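Local coordinates for hypothetical protein CG14615-PA (Drosophila melanogaster, PDB 1SQH), which is of unknown function but has two regions related to acetyltransferases and may act as a glycine N-acyltransferase, at residues H86-V90 against G195-Y201; L106-E111 against F131-V135; I116-Q120 against L138-V144; G121-V127 against N294-V300. All blocks are in the same frame, centred on the assembly; numbering follows the deposited sequence.

Contact 1 (H86-V90 against G195-Y201); sequences HRDIV and GEGSLTY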
# COMPACT_ATOMS: atom_id res chain seq x y z
N HIS A 86 1.51 2.34 -11.30
CA HIS A 86 2.74 2.10 -10.54
C HIS A 86 3.58 1.00 -11.18
O HIS A 86 3.06 0.06 -11.79
CB HIS A 86 2.36 1.71 -9.09
CG HIS A 86 3.52 1.25 -8.25
ND1 HIS A 86 3.98 -0.05 -8.26
CD2 HIS A 86 4.30 1.92 -7.37
CE1 HIS A 86 4.98 -0.17 -7.41
NE2 HIS A 86 5.20 1.01 -6.85
N ARG A 87 4.90 1.11 -11.04
CA ARG A 87 5.79 0.13 -11.63
C ARG A 87 6.85 -0.40 -10.66
O ARG A 87 7.50 0.37 -9.95
CB ARG A 87 6.49 0.73 -12.85
CG ARG A 87 7.34 -0.26 -13.65
CD ARG A 87 6.79 -0.37 -15.06
NE ARG A 87 6.06 -1.60 -15.31
CZ ARG A 87 5.02 -1.69 -16.14
NH1 ARG A 87 4.60 -0.62 -16.79
NH2 ARG A 87 4.42 -2.86 -16.34
N ASP A 88 7.00 -1.72 -10.64
CA ASP A 88 8.02 -2.40 -9.85
C ASP A 88 8.38 -3.67 -10.63
O ASP A 88 9.25 -3.64 -11.49
CB ASP A 88 7.51 -2.76 -8.45
CG ASP A 88 8.63 -3.26 -7.55
OD1 ASP A 88 9.76 -3.39 -8.07
OD2 ASP A 88 8.40 -3.53 -6.35
N ILE A 89 7.71 -4.78 -10.34
CA ILE A 89 7.94 -6.01 -11.08
C ILE A 89 6.93 -5.99 -12.22
O ILE A 89 7.28 -6.20 -13.38
CB ILE A 89 7.70 -7.26 -10.23
CG1 ILE A 89 8.78 -7.39 -9.15
CG2 ILE A 89 7.71 -8.50 -11.12
CD1 ILE A 89 8.64 -8.65 -8.32
N VAL A 90 5.67 -5.75 -11.87
CA VAL A 90 4.59 -5.65 -12.85
C VAL A 90 3.98 -4.25 -12.72
O VAL A 90 4.54 -3.38 -12.05
CB VAL A 90 3.48 -6.69 -12.58
CG1 VAL A 90 4.05 -8.09 -12.63
CG2 VAL A 90 2.83 -6.42 -11.24
N GLY A 195 6.09 -11.90 -5.83
CA GLY A 195 6.02 -11.58 -7.25
C GLY A 195 5.37 -10.23 -7.46
O GLY A 195 5.21 -9.78 -8.59
N GLU A 196 5.01 -9.58 -6.36
CA GLU A 196 4.36 -8.27 -6.41
C GLU A 196 5.31 -7.19 -5.91
O GLU A 196 5.20 -6.03 -6.29
CB GLU A 196 3.09 -8.27 -5.56
CG GLU A 196 1.95 -9.12 -6.11
CD GLU A 196 0.77 -9.20 -5.16
OE1 GLU A 196 0.67 -8.35 -4.26
OE2 GLU A 196 -0.08 -10.11 -5.32
N GLY A 197 6.24 -7.58 -5.04
CA GLY A 197 7.20 -6.65 -4.49
C GLY A 197 8.61 -7.15 -4.78
O GLY A 197 8.89 -8.33 -4.61
N SER A 198 9.49 -6.25 -5.21
CA SER A 198 10.86 -6.63 -5.53
C SER A 198 11.84 -6.32 -4.40
O SER A 198 11.53 -5.55 -3.49
CB SER A 198 11.33 -5.87 -6.77
OG SER A 198 11.63 -4.53 -6.43
N LEU A 199 13.03 -6.92 -4.50
CA LEU A 199 14.08 -6.72 -3.51
C LEU A 199 14.44 -5.24 -3.47
O LEU A 199 14.61 -4.65 -2.39
CB LEU A 199 15.32 -7.52 -3.89
CG LEU A 199 16.30 -8.01 -2.82
CD1 LEU A 199 17.56 -8.47 -3.53
CD2 LEU A 199 16.63 -6.91 -1.82
N THR A 200 14.55 -4.64 -4.65
CA THR A 200 14.91 -3.23 -4.75
C THR A 200 13.81 -2.32 -4.20
O THR A 200 14.10 -1.23 -3.71
CB THR A 200 15.30 -2.86 -6.21
OG1 THR A 200 15.11 -1.45 -6.42
CG2 THR A 200 14.50 -3.67 -7.22
N TYR A 201 12.55 -2.77 -4.27
CA TYR A 201 11.44 -2.00 -3.71
C TYR A 201 11.68 -1.97 -2.20
O TYR A 201 11.67 -0.91 -1.58
CB TYR A 201 10.10 -2.67 -4.00
CG TYR A 201 8.92 -2.10 -3.22
CD1 TYR A 201 8.75 -0.72 -3.07
CD2 TYR A 201 7.93 -2.93 -2.70
CE1 TYR A 201 7.63 -0.19 -2.41
CE2 TYR A 201 6.80 -2.41 -2.05
CZ TYR A 201 6.66 -1.04 -1.91
OH TYR A 201 5.54 -0.52 -1.30
O HOH W 1 5.48 -5.06 -9.10
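Entering the contact at Gly195, the 195-201 segment first meets Ile89, the residue at the tip of the turn after strand 82-87: Ile89 CD1 lies 3.6 Å from Gly195 O. Glu196 directs its CA-to-CB bond away from the turn, and its carboxylate pairs with Arg150; its carbonyl stays in the contact through water 1, which accepts from Ile89 N (2.6 Å) and donates to Glu196 O (3.0 Å). Gly197 passes close by, its O 3.7 Å from Ile89 CD1 and its CA 3.8 Å from Asp88 OD2. Ser198 is the focus. It is the N-cap of helix 199-208, its OG accepting from Tyr201 N at 2.9 Å, while that same OG donates to Asp88 OD1 at 2.7 Å and Ser198 N donates to Asp88 OD2 at 3.1 Å. Asp88 thus grips the cap residue with both carboxylate oxygens, and Ile89 CG1 leans on Ser198 CB at 3.8 Å. In the first turn of the helix, Tyr201 brings its CB within 3.0 Å of Asp88 OD2. The result is a small surface contact, polar at Asp88 and apolar at Ile89, that ties the start of helix 199-208 to the turn between strands 82-87 and 91-96 of the mixed sheet. Nearby, Tyr201 and Asp88 both touch Ser63, whose carbonyl also takes a hydrogen bond from His86 at the end of strand 82-87.

Contact 2 (L106-E111 against F131-V135); sequences LWECLE and FCNRV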
# COMPACT_ATOMS: atom_id res chain seq x y z
N LEU A 106 -15.60 6.84 -14.87
CA LEU A 106 -14.51 5.94 -14.52
C LEU A 106 -14.36 4.79 -15.51
O LEU A 106 -13.28 4.58 -16.07
CB LEU A 106 -14.72 5.37 -13.11
CG LEU A 106 -13.80 4.22 -12.69
CD1 LEU A 106 -12.36 4.70 -12.62
CD2 LEU A 106 -14.24 3.67 -11.34
N TRP A 107 -15.44 4.05 -15.74
CA TRP A 107 -15.39 2.92 -16.65
C TRP A 107 -15.10 3.34 -18.07
O TRP A 107 -14.56 2.55 -18.86
CB TRP A 107 -16.70 2.14 -16.57
CG TRP A 107 -16.82 1.41 -15.28
CD1 TRP A 107 -17.69 1.66 -14.26
CD2 TRP A 107 -15.98 0.33 -14.83
NE1 TRP A 107 -17.45 0.81 -13.21
CE2 TRP A 107 -16.41 -0.02 -13.53
CE3 TRP A 107 -14.91 -0.38 -15.41
CZ2 TRP A 107 -15.80 -1.04 -12.79
CZ3 TRP A 107 -14.31 -1.40 -14.67
CH2 TRP A 107 -14.75 -1.72 -13.38
N GLU A 108 -15.43 4.58 -18.41
CA GLU A 108 -15.13 5.07 -19.74
C GLU A 108 -13.60 5.07 -19.80
O GLU A 108 -13.00 4.66 -20.80
CB GLU A 108 -15.68 6.49 -19.90
CG GLU A 108 -15.75 6.98 -21.33
CD GLU A 108 -16.64 8.20 -21.45
OE1 GLU A 108 -17.82 8.11 -21.06
OE2 GLU A 108 -16.16 9.25 -21.92
N CYS A 109 -12.99 5.52 -18.71
CA CYS A 109 -11.54 5.56 -18.60
C CYS A 109 -10.90 4.18 -18.67
O CYS A 109 -10.03 3.92 -19.50
CB CYS A 109 -11.11 6.21 -17.28
SG CYS A 109 -11.21 8.01 -17.24
N LEU A 110 -11.34 3.29 -17.79
CA LEU A 110 -10.77 1.95 -17.72
C LEU A 110 -10.96 1.12 -18.99
O LEU A 110 -10.09 0.34 -19.35
CB LEU A 110 -11.34 1.19 -16.51
CG LEU A 110 -11.02 1.71 -15.10
CD1 LEU A 110 -11.60 0.72 -14.08
CD2 LEU A 110 -9.52 1.85 -14.88
N GLU A 111 -12.09 1.31 -19.67
CA GLU A 111 -12.38 0.55 -20.88
C GLU A 111 -11.73 1.12 -22.15
O GLU A 111 -11.30 0.36 -23.02
CB GLU A 111 -13.90 0.46 -21.08
CG GLU A 111 -14.63 -0.16 -19.90
CD GLU A 111 -16.14 -0.07 -20.03
OE1 GLU A 111 -16.63 0.99 -20.48
OE2 GLU A 111 -16.84 -1.05 -19.66
N PHE A 131 -16.55 -2.41 -7.78
CA PHE A 131 -15.89 -2.36 -9.08
C PHE A 131 -15.31 -3.72 -9.44
O PHE A 131 -14.95 -3.96 -10.59
CB PHE A 131 -14.73 -1.35 -9.09
CG PHE A 131 -15.13 0.07 -8.80
CD1 PHE A 131 -16.29 0.62 -9.33
CD2 PHE A 131 -14.30 0.88 -8.02
CE1 PHE A 131 -16.63 1.97 -9.09
CE2 PHE A 131 -14.63 2.23 -7.77
CZ PHE A 131 -15.79 2.77 -8.31
N CYS A 132 -15.21 -4.61 -8.45
CA CYS A 132 -14.62 -5.92 -8.68
C CYS A 132 -15.18 -6.78 -9.82
O CYS A 132 -14.42 -7.19 -10.70
CB CYS A 132 -14.63 -6.72 -7.37
SG CYS A 132 -13.47 -6.11 -6.11
N ASN A 133 -16.48 -7.05 -9.80
CA ASN A 133 -17.07 -7.89 -10.84
C ASN A 133 -16.89 -7.31 -12.24
O ASN A 133 -16.38 -7.98 -13.14
CB ASN A 133 -18.57 -8.11 -10.57
CG ASN A 133 -19.15 -9.29 -11.35
OD1 ASN A 133 -18.78 -10.45 -11.11
ND2 ASN A 133 -20.05 -9.01 -12.28
N ARG A 134 -17.29 -6.06 -12.41
CA ARG A 134 -17.17 -5.43 -13.71
C ARG A 134 -15.73 -5.38 -14.21
O ARG A 134 -15.47 -5.66 -15.37
CB ARG A 134 -17.76 -4.03 -13.69
CG ARG A 134 -17.80 -3.37 -15.05
CD ARG A 134 -18.65 -2.11 -15.06
NE ARG A 134 -18.67 -1.52 -16.39
CZ ARG A 134 -19.36 -0.43 -16.73
NH1 ARG A 134 -20.10 0.20 -15.83
NH2 ARG A 134 -19.30 0.02 -17.97
N VAL A 135 -14.78 -5.06 -13.33
CA VAL A 135 -13.39 -4.98 -13.78
C VAL A 135 -12.85 -6.35 -14.19
O VAL A 135 -11.97 -6.45 -15.05
CB VAL A 135 -12.47 -4.40 -12.70
CG1 VAL A 135 -12.14 -5.46 -11.65
CG2 VAL A 135 -11.20 -3.87 -13.34
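The helical segments 106-111 and 131-135 run in roughly the same direction, their axes at 36° and 12.4 Å apart at closest approach, a wide gap that large side chains must span. Trp107 does most of this. Its indole edge reaches the other backbone, with CH2 3.6 Å from Phe131 O, and packs on Val135 (CH2 to CB 3.6 Å). The guanidinium of Arg134 lies flat on the indole, planes at 12° and CZ 3.8 Å from the centroid of the five-membered ring, a stacked cation-pi arrangement extended by Arg134 CD over the same ring. The Arg134 charge is then paired by a salt bridge from NH2 to Glu111 OE2 (3.2 Å). Leu106 CD2 sits over the Phe131 ring face in a CH-pi contact, 3.8 Å from its centroid. These are helices 104-112 and 129-141, lying before and after strand 123-128; Leu106 also packs on Phe95 of strand 91-96, and Val135 on Leu124 and on Ile297 of strand 289-299.

Contact 3 (I116-Q120 against L138-V144); sequences IEWTQ and LAVSRGV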
# COMPACT_ATOMS: atom_id res chain seq x y z
N ILE A 116 -3.07 0.42 -19.57
CA ILE A 116 -3.13 -0.70 -18.64
C ILE A 116 -2.74 -2.01 -19.32
O ILE A 116 -3.20 -2.33 -20.41
CB ILE A 116 -4.55 -0.85 -18.05
CG1 ILE A 116 -4.89 0.38 -17.20
CG2 ILE A 116 -4.63 -2.09 -17.20
CD1 ILE A 116 -6.28 0.35 -16.60
N GLU A 117 -1.88 -2.78 -18.66
CA GLU A 117 -1.40 -4.04 -19.20
C GLU A 117 -2.26 -5.24 -18.77
O GLU A 117 -1.82 -6.10 -18.01
CB GLU A 117 0.07 -4.21 -18.80
CG GLU A 117 0.85 -2.93 -19.03
CD GLU A 117 2.31 -3.03 -18.63
OE1 GLU A 117 2.65 -3.94 -17.84
OE2 GLU A 117 3.12 -2.19 -19.10
N TRP A 118 -3.48 -5.27 -19.28
CA TRP A 118 -4.45 -6.32 -18.99
C TRP A 118 -3.92 -7.71 -19.25
O TRP A 118 -4.31 -8.67 -18.59
CB TRP A 118 -5.71 -6.15 -19.84
CG TRP A 118 -6.42 -4.85 -19.67
CD1 TRP A 118 -6.45 -3.81 -20.54
CD2 TRP A 118 -7.22 -4.47 -18.55
NE1 TRP A 118 -7.23 -2.79 -20.04
CE2 TRP A 118 -7.71 -3.17 -18.81
CE3 TRP A 118 -7.57 -5.09 -17.34
CZ2 TRP A 118 -8.53 -2.48 -17.92
CZ3 TRP A 118 -8.39 -4.40 -16.45
CH2 TRP A 118 -8.86 -3.11 -16.75
N THR A 119 -3.05 -7.81 -20.24
CA THR A 119 -2.48 -9.08 -20.67
C THR A 119 -1.09 -9.38 -20.14
O THR A 119 -0.59 -10.51 -20.27
CB THR A 119 -2.46 -9.12 -22.21
OG1 THR A 119 -3.79 -9.35 -22.69
CG2 THR A 119 -1.51 -10.18 -22.73
N GLN A 120 -0.45 -8.39 -19.53
CA GLN A 120 0.91 -8.56 -19.02
C GLN A 120 1.05 -8.72 -17.52
O GLN A 120 2.05 -8.29 -16.94
CB GLN A 120 1.78 -7.40 -19.51
CG GLN A 120 2.04 -7.43 -21.01
CD GLN A 120 2.61 -6.12 -21.52
OE1 GLN A 120 1.89 -5.13 -21.68
NE2 GLN A 120 3.92 -6.10 -21.76
N LEU A 138 -14.10 -7.03 -17.70
CA LEU A 138 -13.29 -6.24 -18.61
C LEU A 138 -11.97 -6.96 -18.88
O LEU A 138 -11.56 -7.12 -20.02
CB LEU A 138 -13.02 -4.86 -18.00
CG LEU A 138 -12.09 -3.90 -18.75
CD1 LEU A 138 -12.50 -3.80 -20.22
CD2 LEU A 138 -12.15 -2.54 -18.08
N ALA A 139 -11.31 -7.41 -17.81
CA ALA A 139 -10.04 -8.12 -17.95
C ALA A 139 -10.18 -9.28 -18.93
O ALA A 139 -9.31 -9.50 -19.77
CB ALA A 139 -9.59 -8.66 -16.60
N VAL A 140 -11.29 -10.00 -18.82
CA VAL A 140 -11.56 -11.14 -19.69
C VAL A 140 -11.82 -10.66 -21.12
O VAL A 140 -11.32 -11.25 -22.08
CB VAL A 140 -12.77 -11.94 -19.19
CG1 VAL A 140 -13.09 -13.07 -20.17
CG2 VAL A 140 -12.47 -12.50 -17.81
N SER A 141 -12.57 -9.57 -21.25
CA SER A 141 -12.88 -9.03 -22.57
C SER A 141 -11.61 -8.54 -23.26
O SER A 141 -11.63 -8.21 -24.45
CB SER A 141 -13.87 -7.86 -22.46
OG SER A 141 -13.17 -6.63 -22.33
N ARG A 142 -10.51 -8.49 -22.52
CA ARG A 142 -9.25 -8.03 -23.09
C ARG A 142 -8.22 -9.13 -23.21
O ARG A 142 -7.04 -8.85 -23.45
CB ARG A 142 -8.69 -6.87 -22.27
CG ARG A 142 -9.65 -5.71 -22.12
CD ARG A 142 -10.28 -5.34 -23.46
NE ARG A 142 -10.53 -3.91 -23.56
CZ ARG A 142 -9.58 -2.98 -23.51
NH1 ARG A 142 -9.89 -1.70 -23.60
NH2 ARG A 142 -8.31 -3.34 -23.37
N GLY A 143 -8.65 -10.37 -23.03
CA GLY A 143 -7.72 -11.48 -23.16
C GLY A 143 -7.30 -12.26 -21.93
O GLY A 143 -6.67 -13.31 -22.06
N VAL A 144 -7.63 -11.78 -20.73
CA VAL A 144 -7.23 -12.51 -19.53
C VAL A 144 -7.95 -13.85 -19.43
O VAL A 144 -9.17 -13.91 -19.57
CB VAL A 144 -7.51 -11.69 -18.26
CG1 VAL A 144 -7.04 -12.47 -17.04
CG2 VAL A 144 -6.79 -10.36 -18.34
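A tryptophan from a turn packs against the C-terminal end of a helix here: the loop leading from helix 104-112 to strand 123-128 lays Trp118 on the last turn of helix 129-141, which closes with a Schellman motif. In that motif Val144 N bonds to Ala139 O (3.0 Å) and Gly143 N to Val140 O (3.0 Å). Gly143 is the C' residue, with phi at 110°, where a CB would jam against the preceding carbonyl and crowd Thr119 OG1. On the other side, residues 117-120 form a type I beta turn with Gln120 N bonded to Glu117 O (3.1 Å), and this places Trp118 at a corner with its CA-to-CB bond directed at the helix. Leu138 and Arg142 lie over a face of the indole: Leu138 CG is 4.2 Å from the centroid of the six-membered ring, Arg142 CG equally far from that of the five-membered ring. Ala139 CB is 4.2 Å from Trp118 CE3. Contacts between the segments are thus mainly apolar and CH-pi. Leu299 of strand 289-299 touches Trp118, Ala139 and Val144, so loop and helix end meet over Leu299, near the end of that strand; Arg142 NH1 reaches back to the carbonyl of Glu111 in a weak hydrogen bond. Where the chain leaves the helix, Val144 CG2 presses to 3.0 Å from Trp118 O.

Contact 4 (G121-V127 against N294-V300); sequences GALLTNV and NEWIKLV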
# COMPACT_ATOMS: atom_id res chain seq x y z
N GLY A 121 0.05 -9.33 -16.89
CA GLY A 121 0.09 -9.55 -15.45
C GLY A 121 -0.12 -8.35 -14.54
O GLY A 121 0.39 -8.34 -13.41
N ALA A 122 -0.86 -7.35 -14.99
CA ALA A 122 -1.10 -6.15 -14.18
C ALA A 122 -1.81 -6.47 -12.87
O ALA A 122 -2.70 -7.32 -12.82
CB ALA A 122 -1.92 -5.14 -14.98
N LEU A 123 -1.42 -5.78 -11.80
CA LEU A 123 -2.05 -5.99 -10.49
C LEU A 123 -3.00 -4.85 -10.13
O LEU A 123 -2.60 -3.68 -10.09
CB LEU A 123 -0.98 -6.13 -9.41
CG LEU A 123 -1.47 -6.23 -7.96
CD1 LEU A 123 -2.31 -7.48 -7.79
CD2 LEU A 123 -0.27 -6.25 -7.01
N LEU A 124 -4.26 -5.19 -9.89
CA LEU A 124 -5.27 -4.21 -9.51
C LEU A 124 -5.29 -4.13 -7.98
O LEU A 124 -5.73 -5.07 -7.31
CB LEU A 124 -6.64 -4.64 -10.05
CG LEU A 124 -6.99 -4.31 -11.51
CD1 LEU A 124 -5.75 -4.37 -12.39
CD2 LEU A 124 -8.07 -5.27 -12.02
N THR A 125 -4.82 -3.01 -7.44
CA THR A 125 -4.75 -2.82 -5.98
C THR A 125 -5.91 -2.05 -5.34
O THR A 125 -6.49 -1.14 -5.95
CB THR A 125 -3.43 -2.12 -5.59
OG1 THR A 125 -3.42 -0.78 -6.12
CG2 THR A 125 -2.23 -2.88 -6.13
N ASN A 126 -6.21 -2.39 -4.09
CA ASN A 126 -7.29 -1.74 -3.34
C ASN A 126 -8.56 -1.44 -4.15
O ASN A 126 -9.05 -0.31 -4.16
CB ASN A 126 -6.77 -0.44 -2.67
CG ASN A 126 -5.92 0.42 -3.61
OD1 ASN A 126 -4.72 0.16 -3.81
ND2 ASN A 126 -6.54 1.44 -4.20
N VAL A 127 -9.10 -2.47 -4.80
CA VAL A 127 -10.31 -2.33 -5.61
C VAL A 127 -11.57 -2.39 -4.77
O VAL A 127 -11.77 -3.34 -4.01
CB VAL A 127 -10.43 -3.44 -6.68
CG1 VAL A 127 -11.56 -3.10 -7.64
CG2 VAL A 127 -9.12 -3.62 -7.42
N ASN A 294 -11.54 -4.62 0.54
CA ASN A 294 -11.18 -4.37 -0.85
C ASN A 294 -10.56 -5.62 -1.43
O ASN A 294 -10.20 -6.54 -0.69
CB ASN A 294 -10.16 -3.24 -0.92
CG ASN A 294 -10.79 -1.87 -1.12
OD1 ASN A 294 -11.98 -1.67 -0.83
ND2 ASN A 294 -10.00 -0.92 -1.61
N GLU A 295 -10.44 -5.66 -2.74
CA GLU A 295 -9.81 -6.81 -3.37
C GLU A 295 -8.53 -6.40 -4.08
O GLU A 295 -8.38 -5.26 -4.53
CB GLU A 295 -10.77 -7.49 -4.37
CG GLU A 295 -11.62 -8.59 -3.75
CD GLU A 295 -12.53 -9.29 -4.76
OE1 GLU A 295 -12.04 -9.67 -5.85
OE2 GLU A 295 -13.72 -9.47 -4.47
N TRP A 296 -7.59 -7.33 -4.12
CA TRP A 296 -6.33 -7.15 -4.82
C TRP A 296 -6.51 -8.17 -5.94
O TRP A 296 -6.59 -9.37 -5.69
CB TRP A 296 -5.16 -7.51 -3.93
CG TRP A 296 -4.33 -6.32 -3.53
CD1 TRP A 296 -3.09 -6.00 -3.98
CD2 TRP A 296 -4.70 -5.31 -2.57
NE1 TRP A 296 -2.64 -4.85 -3.37
CE2 TRP A 296 -3.61 -4.40 -2.50
CE3 TRP A 296 -5.83 -5.07 -1.78
CZ2 TRP A 296 -3.63 -3.28 -1.66
CZ3 TRP A 296 -5.84 -3.95 -0.93
CH2 TRP A 296 -4.74 -3.07 -0.88
N ILE A 297 -6.61 -7.69 -7.17
CA ILE A 297 -6.82 -8.60 -8.29
C ILE A 297 -5.59 -8.76 -9.16
O ILE A 297 -5.24 -7.86 -9.92
CB ILE A 297 -7.99 -8.11 -9.16
CG1 ILE A 297 -9.22 -7.87 -8.27
CG2 ILE A 297 -8.30 -9.14 -10.22
CD1 ILE A 297 -10.45 -7.36 -9.02
N LYS A 298 -4.93 -9.90 -9.03
CA LYS A 298 -3.74 -10.19 -9.81
C LYS A 298 -4.16 -10.88 -11.11
O LYS A 298 -4.75 -11.97 -11.08
CB LYS A 298 -2.80 -11.08 -9.01
CG LYS A 298 -1.62 -11.66 -9.78
CD LYS A 298 -0.72 -10.59 -10.37
CE LYS A 298 0.49 -11.23 -11.04
NZ LYS A 298 1.28 -10.29 -11.88
N LEU A 299 -3.87 -10.23 -12.24
CA LEU A 299 -4.18 -10.79 -13.56
C LEU A 299 -2.98 -11.62 -14.02
O LEU A 299 -1.85 -11.14 -13.98
CB LEU A 299 -4.43 -9.65 -14.56
CG LEU A 299 -5.84 -9.05 -14.68
CD1 LEU A 299 -6.48 -8.92 -13.33
CD2 LEU A 299 -5.75 -7.70 -15.38
N VAL A 300 -3.22 -12.86 -14.44
CA VAL A 300 -2.12 -13.71 -14.89
C VAL A 300 -1.75 -13.39 -16.34
O VAL A 300 -2.62 -13.25 -17.20
CB VAL A 300 -2.47 -15.22 -14.79
CG1 VAL A 300 -3.16 -15.51 -13.47
CG2 VAL A 300 -3.33 -15.65 -15.97
O HOH W 2 -2.33 -10.51 -17.56
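Strands 123-128 and 289-299 pair as antiparallel neighbours with a beta bulge (segments 123-125 and 294-299 run at 172°), joining the N-terminal half of the mixed sheet to the last strand of the chain. Backbone hydrogen bonds set the register: Leu124 and Ile297 form a hydrogen-bonded pair, N to O 2.8 Å both ways; Leu299 N bonds to Ala122 O (3.2 Å); and beyond the bulge Val127 N bonds to Glu295 O (2.9 Å) and Glu295 N to Val127 O (3.0 Å). The extra residue lies on the 121-127 side, around Asn126, whose positive phi (41°) turns the chain. Apolar packing follows the alternation of the strands. Leu124, Val127 and Ile297 share the face covered by helix 129-141, with CB of Leu124 3.8 Å from CB of Ile297; Glu295 on that face pairs with Lys136. On the other face Leu123 CD1 meets Lys298 CB at 3.8 Å. In the aromatic contact, Trp296 turns a ring face to Thr125 CA and Asn126 N at the bulge, Thr125 CA standing 3.9 Å from the centroid of its five-membered ring in a CH-pi contact. At the far end Lys298 NZ donates to Gly121 O at 2.6 Å.

In the fold
Contact 4 is the hub: its centre lies 12 to 14 Å from those of the other three, and it touches each. It pairs strand 123-128, in the first acetyltransferase-related region, with strand 289-299, which runs largely in the FR47-like region, consistent with the last strand tying the two regions together. Contacts 2 and 3 share helix 129-141, with centres 12 Å apart; this helix packs on contact 4 through Cys132, Val135 and Ala139. Contact 1 stands farther off, 24 Å from contact 2, linking the turn after strand 82-87 to the start of helix 199-208, but reaches contact 3 through the Arg87-Glu117 salt bridge. Along the chain, contacts 2 and 3 are local to residues 106-144, while contacts 1 and 4 interlock over long separations.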